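Local coordinates for protein sensory box histidine kinase/response regulator (Burkholderia thailandensis, PDB 3MR0) that probably serves as the PAS sensory domain of a two-component histidine kinase that passes signals on by phosphorelay, at residues A74-Y86 with R96-S108. Residues are numbered along the deposited sequence; the frame is centred on the assembly and turned at random.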
# COMPACT_ATOMS: atom_id res chain seq x y z
N ALA A 74 -4.19 1.89 14.09
CA ALA A 74 -3.44 2.92 14.79
C ALA A 74 -3.67 4.29 14.14
O ALA A 74 -3.69 5.32 14.82
CB ALA A 74 -1.96 2.56 14.82
N HIS A 75 -3.85 4.29 12.82
CA HIS A 75 -4.12 5.53 12.08
C HIS A 75 -5.55 5.99 12.31
O HIS A 75 -5.79 7.11 12.74
CB HIS A 75 -3.86 5.40 10.58
CG HIS A 75 -4.06 6.67 9.81
ND1 HIS A 75 -3.22 7.76 9.94
CD2 HIS A 75 -5.02 7.04 8.93
CE1 HIS A 75 -3.65 8.74 9.16
NE2 HIS A 75 -4.74 8.33 8.54
N LEU A 76 -6.51 5.12 12.01
CA LEU A 76 -7.92 5.51 12.09
C LEU A 76 -8.38 5.82 13.51
O LEU A 76 -9.38 6.51 13.69
CB LEU A 76 -8.83 4.46 11.46
CG LEU A 76 -8.63 4.27 9.96
CD1 LEU A 76 -9.57 3.17 9.42
CD2 LEU A 76 -8.81 5.59 9.22
N GLU A 77 -7.66 5.32 14.51
CA GLU A 77 -8.05 5.55 15.89
C GLU A 77 -7.16 6.49 16.66
O GLU A 77 -7.64 7.28 17.46
CB GLU A 77 -8.11 4.23 16.65
CG GLU A 77 -9.29 3.37 16.29
CD GLU A 77 -9.25 2.07 17.04
OE1 GLU A 77 -8.49 1.98 18.02
OE2 GLU A 77 -9.96 1.12 16.65
N HIS A 78 -5.85 6.39 16.48
CA HIS A 78 -4.96 7.19 17.31
C HIS A 78 -4.38 8.30 16.49
O HIS A 78 -3.67 9.15 16.99
CB HIS A 78 -3.90 6.31 17.95
CG HIS A 78 -4.44 5.41 19.00
ND1 HIS A 78 -4.34 4.03 18.94
CD2 HIS A 78 -5.12 5.68 20.14
CE1 HIS A 78 -4.92 3.50 19.99
NE2 HIS A 78 -5.41 4.47 20.74
N ARG A 79 -4.74 8.28 15.21
CA ARG A 79 -4.24 9.24 14.24
C ARG A 79 -2.79 8.97 13.84
O ARG A 79 -2.29 9.62 12.92
CB ARG A 79 -4.41 10.67 14.74
CG ARG A 79 -5.86 11.14 14.84
CD ARG A 79 -5.86 12.62 14.98
NE ARG A 79 -4.48 13.05 15.04
CZ ARG A 79 -4.05 14.24 14.63
NH1 ARG A 79 -2.75 14.51 14.71
NH2 ARG A 79 -4.90 15.13 14.15
N ASP A 80 -2.14 8.01 14.49
CA ASP A 80 -0.74 7.70 14.19
C ASP A 80 -0.53 7.60 12.70
O ASP A 80 -1.44 7.20 11.97
CB ASP A 80 -0.32 6.37 14.81
CG ASP A 80 0.06 6.48 16.27
OD1 ASP A 80 -0.04 7.61 16.84
OD2 ASP A 80 0.46 5.44 16.85
N THR A 81 0.68 7.93 12.26
CA THR A 81 1.03 7.94 10.84
C THR A 81 0.75 6.58 10.16
O THR A 81 0.96 5.52 10.75
CB THR A 81 2.51 8.34 10.65
OG1 THR A 81 2.67 9.70 11.06
CG2 THR A 81 2.93 8.19 9.22
N TYR A 82 0.23 6.64 8.94
CA TYR A 82 0.10 5.44 8.12
C TYR A 82 1.14 5.46 7.00
O TYR A 82 1.06 6.27 6.07
CB TYR A 82 -1.32 5.28 7.56
CG TYR A 82 -1.55 3.97 6.86
CD1 TYR A 82 -1.76 2.80 7.59
CD2 TYR A 82 -1.56 3.89 5.48
CE1 TYR A 82 -1.97 1.58 6.94
CE2 TYR A 82 -1.78 2.68 4.83
CZ TYR A 82 -1.98 1.54 5.56
OH TYR A 82 -2.19 0.35 4.88
N ASP A 83 2.11 4.55 7.13
CA ASP A 83 3.21 4.41 6.18
C ASP A 83 3.84 3.04 6.37
O ASP A 83 4.69 2.85 7.23
CB ASP A 83 4.25 5.51 6.42
CG ASP A 83 5.35 5.52 5.39
OD1 ASP A 83 5.68 4.45 4.85
OD2 ASP A 83 5.89 6.61 5.12
N VAL A 84 3.40 2.07 5.59
CA VAL A 84 3.85 0.72 5.83
C VAL A 84 4.41 0.13 4.56
O VAL A 84 4.10 0.60 3.47
CB VAL A 84 2.70 -0.19 6.37
CG1 VAL A 84 2.41 0.12 7.81
CG2 VAL A 84 1.43 -0.07 5.51
N GLU A 85 5.23 -0.90 4.70
CA GLU A 85 5.65 -1.67 3.57
C GLU A 85 5.16 -3.09 3.75
O GLU A 85 5.24 -3.66 4.84
CB GLU A 85 7.16 -1.59 3.39
CG GLU A 85 7.60 -0.16 3.06
CD GLU A 85 9.07 -0.03 2.71
OE1 GLU A 85 9.87 -0.91 3.09
OE2 GLU A 85 9.42 0.98 2.05
N TYR A 86 4.62 -3.67 2.68
CA TYR A 86 4.12 -5.03 2.77
C TYR A 86 3.97 -5.72 1.41
O TYR A 86 4.12 -5.08 0.37
CB TYR A 86 2.80 -5.08 3.55
CG TYR A 86 1.64 -4.32 2.94
CD1 TYR A 86 0.72 -4.95 2.10
CD2 TYR A 86 1.43 -2.99 3.26
CE1 TYR A 86 -0.36 -4.27 1.58
CE2 TYR A 86 0.35 -2.30 2.76
CZ TYR A 86 -0.54 -2.94 1.92
OH TYR A 86 -1.62 -2.23 1.44
N ARG A 96 4.55 -8.85 -4.82
CA ARG A 96 5.47 -7.72 -4.87
C ARG A 96 5.40 -6.96 -3.55
O ARG A 96 4.41 -7.04 -2.82
CB ARG A 96 5.09 -6.77 -6.02
CG ARG A 96 4.89 -7.43 -7.39
CD ARG A 96 6.21 -7.84 -8.10
NE ARG A 96 7.05 -6.70 -8.48
CZ ARG A 96 8.16 -6.77 -9.21
NH1 ARG A 96 8.83 -5.64 -9.47
NH2 ARG A 96 8.60 -7.93 -9.68
N TRP A 97 6.45 -6.21 -3.22
CA TRP A 97 6.39 -5.33 -2.07
C TRP A 97 5.91 -3.96 -2.53
O TRP A 97 6.33 -3.47 -3.57
CB TRP A 97 7.76 -5.15 -1.43
CG TRP A 97 8.25 -6.33 -0.67
CD1 TRP A 97 8.89 -7.43 -1.18
CD2 TRP A 97 8.17 -6.53 0.74
NE1 TRP A 97 9.20 -8.30 -0.16
CE2 TRP A 97 8.77 -7.77 1.02
CE3 TRP A 97 7.63 -5.78 1.79
CZ2 TRP A 97 8.86 -8.27 2.33
CZ3 TRP A 97 7.73 -6.29 3.09
CH2 TRP A 97 8.34 -7.51 3.34
N ILE A 98 5.02 -3.37 -1.75
CA ILE A 98 4.64 -1.98 -1.93
C ILE A 98 4.89 -1.20 -0.63
O ILE A 98 4.80 -1.76 0.47
CB ILE A 98 3.14 -1.82 -2.32
CG1 ILE A 98 2.21 -2.53 -1.32
CG2 ILE A 98 2.88 -2.31 -3.73
CD1 ILE A 98 0.71 -2.34 -1.61
N GLN A 99 5.22 0.08 -0.76
CA GLN A 99 5.09 1.02 0.36
C GLN A 99 3.73 1.72 0.20
O GLN A 99 3.40 2.17 -0.89
CB GLN A 99 6.21 2.05 0.35
CG GLN A 99 6.03 3.14 1.38
CD GLN A 99 7.05 4.25 1.26
OE1 GLN A 99 7.59 4.48 0.18
NE2 GLN A 99 7.30 4.95 2.36
N SER A 100 2.94 1.77 1.28
CA SER A 100 1.63 2.44 1.25
C SER A 100 1.61 3.54 2.30
O SER A 100 1.92 3.30 3.47
CB SER A 100 0.47 1.45 1.46
OG SER A 100 -0.79 2.06 1.28
N ARG A 101 1.22 4.74 1.87
CA ARG A 101 1.16 5.91 2.75
C ARG A 101 -0.16 6.65 2.51
O ARG A 101 -0.60 6.79 1.38
CB ARG A 101 2.35 6.83 2.47
CG ARG A 101 2.47 8.02 3.39
CD ARG A 101 3.67 8.90 3.00
NE ARG A 101 4.97 8.24 3.19
CZ ARG A 101 6.15 8.84 3.06
NH1 ARG A 101 6.21 10.13 2.73
NH2 ARG A 101 7.27 8.17 3.25
N GLY A 102 -0.78 7.12 3.58
CA GLY A 102 -2.08 7.73 3.45
C GLY A 102 -2.51 8.51 4.66
O GLY A 102 -1.91 8.42 5.72
N GLN A 103 -3.57 9.29 4.47
CA GLN A 103 -4.07 10.20 5.47
C GLN A 103 -5.58 10.17 5.44
O GLN A 103 -6.20 10.43 4.40
CB GLN A 103 -3.59 11.62 5.21
CG GLN A 103 -4.13 12.63 6.22
CD GLN A 103 -3.64 12.35 7.63
OE1 GLN A 103 -2.45 12.35 7.86
NE2 GLN A 103 -4.54 12.09 8.56
N ALA A 104 -6.15 9.84 6.60
CA ALA A 104 -7.59 9.80 6.79
C ALA A 104 -8.16 11.18 7.12
O ALA A 104 -7.44 12.09 7.51
CB ALA A 104 -7.91 8.81 7.90
N LEU A 105 -9.47 11.33 6.96
CA LEU A 105 -10.20 12.53 7.35
C LEU A 105 -11.29 12.09 8.29
O LEU A 105 -12.00 11.12 7.99
CB LEU A 105 -10.81 13.21 6.13
CG LEU A 105 -9.80 13.79 5.14
CD1 LEU A 105 -10.37 13.72 3.75
CD2 LEU A 105 -9.42 15.22 5.50
N TRP A 106 -11.42 12.79 9.42
CA TRP A 106 -12.42 12.48 10.44
C TRP A 106 -13.44 13.58 10.60
O TRP A 106 -13.12 14.76 10.44
CB TRP A 106 -11.75 12.31 11.80
CG TRP A 106 -10.74 11.24 11.84
CD1 TRP A 106 -10.95 9.92 12.17
CD2 TRP A 106 -9.35 11.37 11.56
NE1 TRP A 106 -9.77 9.23 12.11
CE2 TRP A 106 -8.77 10.10 11.73
CE3 TRP A 106 -8.53 12.45 11.19
CZ2 TRP A 106 -7.40 9.87 11.53
CZ3 TRP A 106 -7.17 12.21 10.97
CH2 TRP A 106 -6.63 10.94 11.15
N ASN A 107 -14.67 13.20 10.92
CA ASN A 107 -15.69 14.19 11.22
C ASN A 107 -15.50 14.67 12.67
O ASN A 107 -14.53 14.29 13.32
CB ASN A 107 -17.09 13.65 10.92
CG ASN A 107 -17.54 12.60 11.89
OD1 ASN A 107 -16.89 12.35 12.90
ND2 ASN A 107 -18.67 11.98 11.61
N SER A 108 -16.39 15.53 13.16
CA SER A 108 -16.20 16.07 14.51
C SER A 108 -16.43 15.01 15.59
O SER A 108 -16.07 15.21 16.75
CB SER A 108 -17.09 17.28 14.75
OG SER A 108 -18.46 16.98 14.56
O HOH W 1 -2.83 11.38 11.12
O HOH W 2 -2.29 0.32 2.25
O HOH W 3 -0.31 9.02 7.65
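Strands 82-86 and 96-106 run antiparallel at 170°, with Val84 facing Ser100 and Tyr86 facing Ile98 in hydrogen-bonded pairs; before the first strand, the end of helix 65-78 packs on the later part of the second. There His75 meets Ala104. Its CG lies anti to the backbone N (chi1 -177°), which brings the end of the ring up to strand 96-106, and NE2 accepts a hydrogen bond from Ala104 N (2.8 Å), which lies in the ring plane. Elsewhere on the ring edge ND1 donates to Asp80 O, so both nitrogens are engaged and the ring's rotation is fixed. Tyr82 CB lies over the rim of one face and Trp106 CZ2 over the rim of the other. Trp106 in turn gives NE1 to Leu76 O (3.2 Å), reaching it from above the carbonyl plane, while Arg79 CG sits over its six-membered ring in a CH-pi contact and Ala104 CB backs the other face. One water accepts from Tyr82 N and donates to Gly102 O. Where the strands pair, Asp83 OD1 takes a nearly straight bond from Gln99 NE2 (3.0 Å, 171°) on its syn side. In one of Arg101's two modelled conformers NE lies 2.7 Å from Asp83 OD2, a less certain salt bridge with weak, bent bonds. On the opposite face of the sheet Ile98 CG1 stands over the centre of the Tyr86 ring, 4.2 Å from its centroid. Another water joins the hydroxyls of Tyr82, Tyr86 and Ser100, all lining a pocket occupied in the crystal by a polyether, probably from the crystallisation liquor. Val68 and Leu72 of helix 65-78 touch Tyr82 on this side. Strand 82-89 is an outer strand of the antiparallel PAS sheet; strand 95-106 pairs on its other edge with strand 112-121, whose Met115 meets His75 and Tyr82, and helix 123-140 approaches Glu85, which salt-bridges Arg125.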